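Local coordinates for putative cytochrome P450 hydroxylase (Chondromyces apiculatus DSM 436, PDB 6GMF), which binds heme b and probably uses it, as a cytochrome P450 monooxygenase, to oxidise terpenes, at residues 137-142 and 155-160; 183-188 and 225-230. One frame throughout, in Å; residues are numbered along the deposited sequence. Where two conformers were deposited one is given.

Contact 1 (137-142 and 155-160); sequences MPMIVI and DFKRWS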
loop_
_atom_site.group_PDB
_atom_site.type_symbol
_atom_site.label_atom_id
_atom_site.label_comp_id
_atom_site.label_asym_id
_atom_site.label_seq_id
_atom_site.Cartn_x
_atom_site.Cartn_y
_atom_site.Cartn_z
ATOM N N MET A 137 4.960 11.523 -5.203
ATOM C CA MET A 137 3.539 11.899 -5.275
ATOM C C MET A 137 2.816 11.546 -3.974
ATOM O O MET A 137 2.187 12.410 -3.357
ATOM C CB MET A 137 2.804 11.261 -6.453
ATOM C CG MET A 137 1.331 11.145 -6.191
ATOM S SD MET A 137 0.416 10.998 -7.696
ATOM C CE MET A 137 0.104 12.725 -8.065
ATOM N N PRO A 138 2.880 10.299 -3.456
ATOM C CA PRO A 138 2.098 9.968 -2.247
ATOM C C PRO A 138 2.496 10.788 -1.011
ATOM O O PRO A 138 1.631 11.272 -0.223
ATOM C CB PRO A 138 2.367 8.489 -2.017
ATOM C CG PRO A 138 2.803 7.969 -3.370
ATOM C CD PRO A 138 3.519 9.119 -4.049
ATOM N N MET A 139 3.790 10.991 -0.877
ATOM C CA MET A 139 4.344 11.703 0.230
ATOM C C MET A 139 3.909 13.178 0.213
ATOM O O MET A 139 3.535 13.765 1.303
ATOM C CB MET A 139 5.862 11.563 0.106
ATOM C CG MET A 139 6.642 12.077 1.238
ATOM S SD MET A 139 8.317 12.153 0.517
ATOM C CE MET A 139 8.611 10.395 0.450
ATOM N N ILE A 140 3.900 13.809 -0.961
ATOM C CA ILE A 140 3.487 15.214 -1.087
ATOM C C ILE A 140 1.996 15.316 -0.725
ATOM O O ILE A 140 1.588 16.191 0.044
ATOM C CB ILE A 140 3.742 15.756 -2.498
ATOM C CG1 ILE A 140 5.227 15.809 -2.852
ATOM C CG2 ILE A 140 3.087 17.103 -2.704
ATOM C CD1 ILE A 140 5.471 15.997 -4.380
ATOM N N VAL A 141 1.182 14.413 -1.269
ATOM C CA VAL A 141 -0.245 14.458 -1.042
ATOM C C VAL A 141 -0.569 14.271 0.435
ATOM O O VAL A 141 -1.295 15.099 1.002
ATOM C CB VAL A 141 -0.993 13.423 -1.879
ATOM C CG1 VAL A 141 -2.452 13.373 -1.456
ATOM C CG2 VAL A 141 -0.833 13.747 -3.339
ATOM N N ILE A 142 0.067 13.298 1.094
ATOM C CA ILE A 142 -0.257 13.046 2.512
ATOM C C ILE A 142 0.249 14.183 3.399
ATOM O O ILE A 142 -0.435 14.542 4.381
ATOM C CB ILE A 142 0.134 11.646 3.021
ATOM C CG1 ILE A 142 -0.766 11.187 4.171
ATOM C CG2 ILE A 142 1.607 11.571 3.412
ATOM C CD1 ILE A 142 -2.224 10.993 3.771
ATOM N N ASP A 155 11.824 17.649 6.289
ATOM C CA ASP A 155 11.835 16.744 7.430
ATOM C C ASP A 155 10.803 15.630 7.208
ATOM O O ASP A 155 11.073 14.488 7.415
ATOM C CB ASP A 155 11.508 17.415 8.765
ATOM C CG ASP A 155 12.584 18.295 9.355
ATOM O OD1 ASP A 155 13.803 18.074 9.010
ATOM O OD2 ASP A 155 12.207 19.177 10.148
ATOM N N PHE A 156 9.624 15.990 6.673
ATOM C CA PHE A 156 8.560 14.992 6.470
ATOM C C PHE A 156 9.003 13.954 5.439
ATOM O O PHE A 156 8.734 12.752 5.567
ATOM C CB PHE A 156 7.268 15.665 6.026
ATOM C CG PHE A 156 6.074 14.747 6.013
ATOM C CD1 PHE A 156 5.781 13.997 4.886
ATOM C CD2 PHE A 156 5.249 14.597 7.119
ATOM C CE1 PHE A 156 4.648 13.208 4.812
ATOM C CE2 PHE A 156 4.155 13.752 7.061
ATOM C CZ PHE A 156 3.864 13.046 5.911
ATOM N N LYS A 157 9.665 14.422 4.383
ATOM C CA LYS A 157 10.251 13.514 3.396
ATOM C C LYS A 157 11.240 12.545 4.054
ATOM O O LYS A 157 11.198 11.381 3.769
ATOM C CB LYS A 157 10.914 14.273 2.247
ATOM C CG LYS A 157 11.689 13.397 1.272
ATOM C CD LYS A 157 12.266 14.173 0.112
ATOM C CE LYS A 157 13.205 13.446 -0.838
ATOM N NZ LYS A 157 14.080 12.444 -0.174
ATOM N N ARG A 158 12.113 13.071 4.919
ATOM C CA ARG A 158 13.090 12.226 5.548
ATOM C C ARG A 158 12.398 11.163 6.411
ATOM O O ARG A 158 12.758 10.026 6.366
ATOM C CB ARG A 158 14.070 13.061 6.364
ATOM C CG ARG A 158 15.154 12.229 7.027
ATOM C CD ARG A 158 16.158 13.083 7.794
ATOM N NE ARG A 158 15.665 13.761 8.974
ATOM C CZ ARG A 158 15.245 15.032 9.048
ATOM N NH1 ARG A 158 15.321 15.869 8.008
ATOM N NH2 ARG A 158 14.652 15.453 10.149
ATOM N N TRP A 159 11.412 11.577 7.200
ATOM C CA TRP A 159 10.670 10.662 8.032
ATOM C C TRP A 159 10.012 9.578 7.162
ATOM O O TRP A 159 10.147 8.397 7.437
ATOM C CB TRP A 159 9.618 11.371 8.886
ATOM C CG TRP A 159 10.153 12.499 9.706
ATOM C CD1 TRP A 159 11.399 12.575 10.271
ATOM C CD2 TRP A 159 9.432 13.652 10.159
ATOM N NE1 TRP A 159 11.510 13.744 10.985
ATOM C CE2 TRP A 159 10.330 14.431 10.903
ATOM C CE3 TRP A 159 8.150 14.148 9.922
ATOM C CZ2 TRP A 159 9.953 15.645 11.471
ATOM C CZ3 TRP A 159 7.801 15.372 10.429
ATOM C CH2 TRP A 159 8.695 16.110 11.191
ATOM N N SER A 160 9.373 10.009 6.069
ATOM C CA SER A 160 8.711 9.117 5.118
ATOM C C SER A 160 9.736 8.130 4.551
ATOM O O SER A 160 9.471 6.921 4.506
ATOM C CB SER A 160 8.056 9.915 3.997
ATOM O OG SER A 160 6.967 10.672 4.484
#

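Contact 2 (183-188 and 225-230); sequences QEFYAY and SFANTL. With HEM (protoporphyrin IX containing Fe), chain B.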
loop_
_atom_site.group_PDB
_atom_site.type_symbol
_atom_site.label_atom_id
_atom_site.label_comp_id
_atom_site.label_asym_id
_atom_site.label_seq_id
_atom_site.Cartn_x
_atom_site.Cartn_y
_atom_site.Cartn_z
ATOM N N GLN A 183 10.617 9.546 16.509
ATOM C CA GLN A 183 10.554 10.536 17.590
ATOM C C GLN A 183 10.304 11.939 17.015
ATOM O O GLN A 183 9.465 12.654 17.539
ATOM C CB GLN A 183 11.801 10.560 18.479
ATOM C CG GLN A 183 11.920 9.341 19.382
ATOM N N GLU A 184 10.998 12.297 15.926
ATOM C CA GLU A 184 10.811 13.656 15.376
ATOM C C GLU A 184 9.400 13.838 14.796
ATOM O O GLU A 184 8.781 14.911 14.937
ATOM C CB GLU A 184 11.853 13.955 14.305
ATOM C CG GLU A 184 13.267 14.085 14.829
ATOM C CD GLU A 184 14.316 14.209 13.747
ATOM O OE1 GLU A 184 15.480 14.515 14.090
ATOM O OE2 GLU A 184 13.996 13.958 12.588
ATOM N N PHE A 185 8.908 12.799 14.113
ATOM C CA PHE A 185 7.533 12.784 13.561
ATOM C C PHE A 185 6.525 13.122 14.653
ATOM O O PHE A 185 5.683 13.989 14.499
ATOM C CB PHE A 185 7.193 11.420 12.952
ATOM C CG PHE A 185 5.778 11.307 12.416
ATOM C CD1 PHE A 185 4.724 10.957 13.261
ATOM C CD2 PHE A 185 5.480 11.604 11.094
ATOM C CE1 PHE A 185 3.417 10.897 12.796
ATOM C CE2 PHE A 185 4.168 11.520 10.625
ATOM C CZ PHE A 185 3.143 11.170 11.470
ATOM N N TYR A 186 6.644 12.422 15.769
ATOM C CA TYR A 186 5.651 12.588 16.839
ATOM C C TYR A 186 5.863 13.907 17.592
ATOM O O TYR A 186 4.916 14.530 17.985
ATOM C CB TYR A 186 5.641 11.411 17.811
ATOM C CG TYR A 186 4.988 10.166 17.266
ATOM C CD1 TYR A 186 3.718 10.230 16.715
ATOM C CD2 TYR A 186 5.641 8.958 17.253
ATOM C CE1 TYR A 186 3.086 9.099 16.227
ATOM C CE2 TYR A 186 5.021 7.810 16.773
ATOM C CZ TYR A 186 3.753 7.893 16.229
ATOM O OH TYR A 186 3.106 6.778 15.774
ATOM N N ALA A 187 7.109 14.380 17.674
ATOM C CA ALA A 187 7.366 15.643 18.334
ATOM C C ALA A 187 6.704 16.757 17.517
ATOM O O ALA A 187 5.946 17.594 18.020
ATOM C CB ALA A 187 8.859 15.825 18.488
ATOM N N TYR A 188 6.919 16.710 16.206
ATOM C CA TYR A 188 6.361 17.704 15.358
ATOM C C TYR A 188 4.832 17.607 15.359
ATOM O O TYR A 188 4.102 18.616 15.550
ATOM C CB TYR A 188 6.908 17.554 13.933
ATOM C CG TYR A 188 6.204 18.489 12.974
ATOM C CD1 TYR A 188 6.314 19.861 13.137
ATOM C CD2 TYR A 188 5.399 18.034 11.933
ATOM C CE1 TYR A 188 5.666 20.755 12.299
ATOM C CE2 TYR A 188 4.746 18.918 11.085
ATOM C CZ TYR A 188 4.876 20.280 11.278
ATOM O OH TYR A 188 4.245 21.164 10.451
ATOM N N SER A 225 -1.079 8.492 16.354
ATOM C CA SER A 225 -0.847 7.152 15.827
ATOM C C SER A 225 -1.491 6.992 14.439
ATOM O O SER A 225 -0.862 6.363 13.560
ATOM C CB SER A 225 -1.295 6.097 16.784
ATOM O OG SER A 225 -1.336 4.835 16.126
ATOM N N PHE A 226 -2.677 7.571 14.216
ATOM C CA PHE A 226 -3.354 7.456 12.932
ATOM C C PHE A 226 -2.602 8.271 11.851
ATOM O O PHE A 226 -2.438 7.797 10.712
ATOM C CB PHE A 226 -4.835 7.788 13.023
ATOM C CG PHE A 226 -5.563 7.570 11.717
ATOM C CD1 PHE A 226 -5.793 6.278 11.224
ATOM C CD2 PHE A 226 -5.988 8.634 10.964
ATOM C CE1 PHE A 226 -6.449 6.087 10.021
ATOM C CE2 PHE A 226 -6.650 8.435 9.760
ATOM C CZ PHE A 226 -6.880 7.160 9.295
ATOM N N ALA A 227 -2.103 9.461 12.211
ATOM C CA ALA A 227 -1.272 10.245 11.325
ATOM C C ALA A 227 -0.064 9.418 10.859
ATOM O O ALA A 227 0.288 9.404 9.681
ATOM C CB ALA A 227 -0.848 11.528 11.989
ATOM N N ASN A 228 0.611 8.747 11.807
ATOM C CA ASN A 228 1.773 7.976 11.529
ATOM C C ASN A 228 1.366 6.820 10.605
ATOM O O ASN A 228 2.100 6.474 9.654
ATOM C CB ASN A 228 2.391 7.443 12.830
ATOM C CG ASN A 228 3.637 6.618 12.620
ATOM O OD1 ASN A 228 4.731 7.173 12.500
ATOM N ND2 ASN A 228 3.492 5.318 12.551
ATOM N N THR A 229 0.223 6.200 10.920
ATOM C CA THR A 229 -0.271 5.054 10.103
ATOM C C THR A 229 -0.449 5.494 8.650
ATOM O O THR A 229 -0.171 4.711 7.733
ATOM C CB THR A 229 -1.555 4.436 10.682
ATOM O OG1 THR A 229 -1.153 3.837 11.912
ATOM C CG2 THR A 229 -2.189 3.398 9.791
ATOM N N LEU A 230 -0.943 6.707 8.420
ATOM C CA LEU A 230 -1.218 7.145 7.055
ATOM C C LEU A 230 0.084 7.179 6.232
ATOM O O LEU A 230 0.060 6.817 5.038
ATOM C CB LEU A 230 -1.911 8.512 7.046
ATOM C CG LEU A 230 -3.330 8.531 7.624
ATOM C CD1 LEU A 230 -3.854 9.957 7.688
ATOM C CD2 LEU A 230 -4.300 7.675 6.809
HETATM C CHA HEM B . -5.291 -1.236 5.286
HETATM C CHB HEM B . -3.506 -2.193 1.027
HETATM C CHC HEM B . -2.912 2.555 0.299
HETATM C CHD HEM B . -4.339 3.479 4.722
HETATM C C1A HEM B . -4.889 -1.909 4.156
HETATM C C2A HEM B . -5.081 -3.311 4.011
HETATM C C3A HEM B . -4.541 -3.588 2.797
HETATM C C4A HEM B . -4.085 -2.366 2.241
HETATM C CMA HEM B . -4.368 -4.926 2.121
HETATM C CAA HEM B . -5.702 -4.299 4.959
HETATM C CBA HEM B . -4.742 -4.763 6.088
HETATM C CGA HEM B . -5.324 -5.861 6.953
HETATM O O1A HEM B . -6.423 -6.393 6.652
HETATM O O2A HEM B . -4.557 -6.251 7.894
HETATM C C1B HEM B . -3.156 -0.974 0.425
HETATM C C2B HEM B . -2.651 -0.814 -0.914
HETATM C C3B HEM B . -2.462 0.512 -1.142
HETATM C C4B HEM B . -2.891 1.187 0.086
HETATM C CMB HEM B . -2.394 -1.969 -1.795
HETATM C CAB HEM B . -2.012 1.259 -2.380
HETATM C CBB HEM B . -2.114 0.694 -3.538
HETATM C C1C HEM B . -3.287 3.263 1.386
HETATM C C2C HEM B . -3.221 4.694 1.492
HETATM C C3C HEM B . -3.646 4.920 2.792
HETATM C C4C HEM B . -3.897 3.685 3.431
HETATM C CMC HEM B . -2.961 5.666 0.378
HETATM C CAC HEM B . -3.843 6.184 3.501
HETATM C CBC HEM B . -3.418 7.355 3.088
HETATM C C1D HEM B . -4.680 2.252 5.229
HETATM C C2D HEM B . -5.154 2.078 6.633
HETATM C C3D HEM B . -5.435 0.767 6.783
HETATM C C4D HEM B . -5.133 0.141 5.492
HETATM C CMD HEM B . -5.284 3.250 7.593
HETATM C CAD HEM B . -5.943 0.100 8.031
HETATM C CBD HEM B . -7.467 -0.086 8.115
HETATM C CGD HEM B . -7.904 -0.861 9.340
HETATM O O1D HEM B . -9.093 -0.738 9.677
HETATM O O2D HEM B . -7.091 -1.608 9.946
HETATM N NA HEM B . -4.282 -1.330 3.053
HETATM N NB HEM B . -3.281 0.243 0.939
HETATM N NC HEM B . -3.651 2.654 2.571
HETATM N ND HEM B . -4.624 1.020 4.615
HETATM FE FE HEM B . -4.075 0.643 2.786
HETATM O O HOH W 1 -2.022 0.276 3.609
#

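Contact 1 (137-142 and 155-160)
Met-139 reaches from helix 136-145 onto helix 153-163 and settles between Lys-157 and Ser-160. Its CG lies 3.6 Å from Ser-160 OG; SD then rests on CA and CG of Lys-157, the two side chains crossing obliquely. A bend at the last torsion (chi3 -71°) folds CE back onto Ser-160, 3.6 Å from its CB. One turn on, Ile-142 CG2 meets the edge of the Phe-156 ring near its plane, 3.7 Å from CZ, while Met-139 O approaches CE1 of the same ring. This half is buried, with Leu-231 of helix 220-251 and Phe-189 also against Phe-156. The outer side is looser: only the root of Lys-157 touches the methionine, and its amine forms a salt bridge with Asp-161 of its own helix. An alanine here in place of Met-139, lacking CG, SD and CE, would probably open a gap between Lys-157 and Ser-160. No hydrogen bond joins the segments; Ser-160 OG donates instead to Phe-156 O (2.9 Å), from the opposite face to Ser-160 N. The two helices, 126° apart in direction, are therefore held here by apolar and sulphur contacts, with the serine hydroxyl satisfied within its own helix.

Contact 2 (183-188 and 225-230)
Ser-225 meets Tyr-186 with its backbone: CA lies 4.0 Å from the phenol OH, while its own hydroxyl turns off to weak bonds with the carbonyls of Pro-76 and Pro-77. Phe-226 leaves the backbone away from helix 177-198, and its CE1 lies 3.9 Å from the heme methyl CMD; Leu-230 CG sits over one face of its ring, toward the rim. Ala-227 offers CB to the tip of Phe-185, whose CZ also presses on the backbone leading into the next residue. That residue, Asn-228, carries the contact. Phe-185 CZ comes to 3.5 Å from its CA, with CE1 against CB. With CG anti to the backbone N (chi1 180°), it stands 3.2 Å from Tyr-186 OH, and OD1 comes over one face of the Phe-185 ring, displaced toward the rim. The ring and amide planes are 81° apart. The Tyr-186 side chain crosses the asparagine at about a right angle, its OH only 3.1 Å from CB, a tight fit. OD1 is buried here with no hydrogen-bonding partner in the model. Thr-229 again faces away: OG1 bonds to Ser-78 OG, and CG2 lies 3.8 Å from CMD of the heme. Leu-230 closes the segment with CD2 3.7 Å from CAC of a vinyl group. A water occupies the iron at 2.2 Å, on the side away from the axial Cys-343. One face of 225-230 thus receives the aromatic pair while another lines the heme pocket, the arrangement of the P450 fold, in which helix G lies across the long central helix above the distal side of the heme.

Overall arrangement
Contacts 1 and 2 follow one another along the chain, their centres 12 Å apart, and join through helices 153-163 and 177-198. Glu-184 OE2 ties them at the polar end, forming a salt bridge with Arg-158 NH2 (2.9 Å) and probably accepting a hydrogen bond from Trp-159 NE1. The Trp-159 ring adds packing, with CH2 3.6 Å from Tyr-188 CB and CE3 beside Phe-185 CD2. Both contacts reach the heme: in contact 1 the Ile-142 side chain comes within about 4 Å of it and about 11 Å of the side chain of Cys-343, the axial ligand, and in contact 2 it is residues of 225-230 that take no part in the pairing with 183-188 that line the heme pocket.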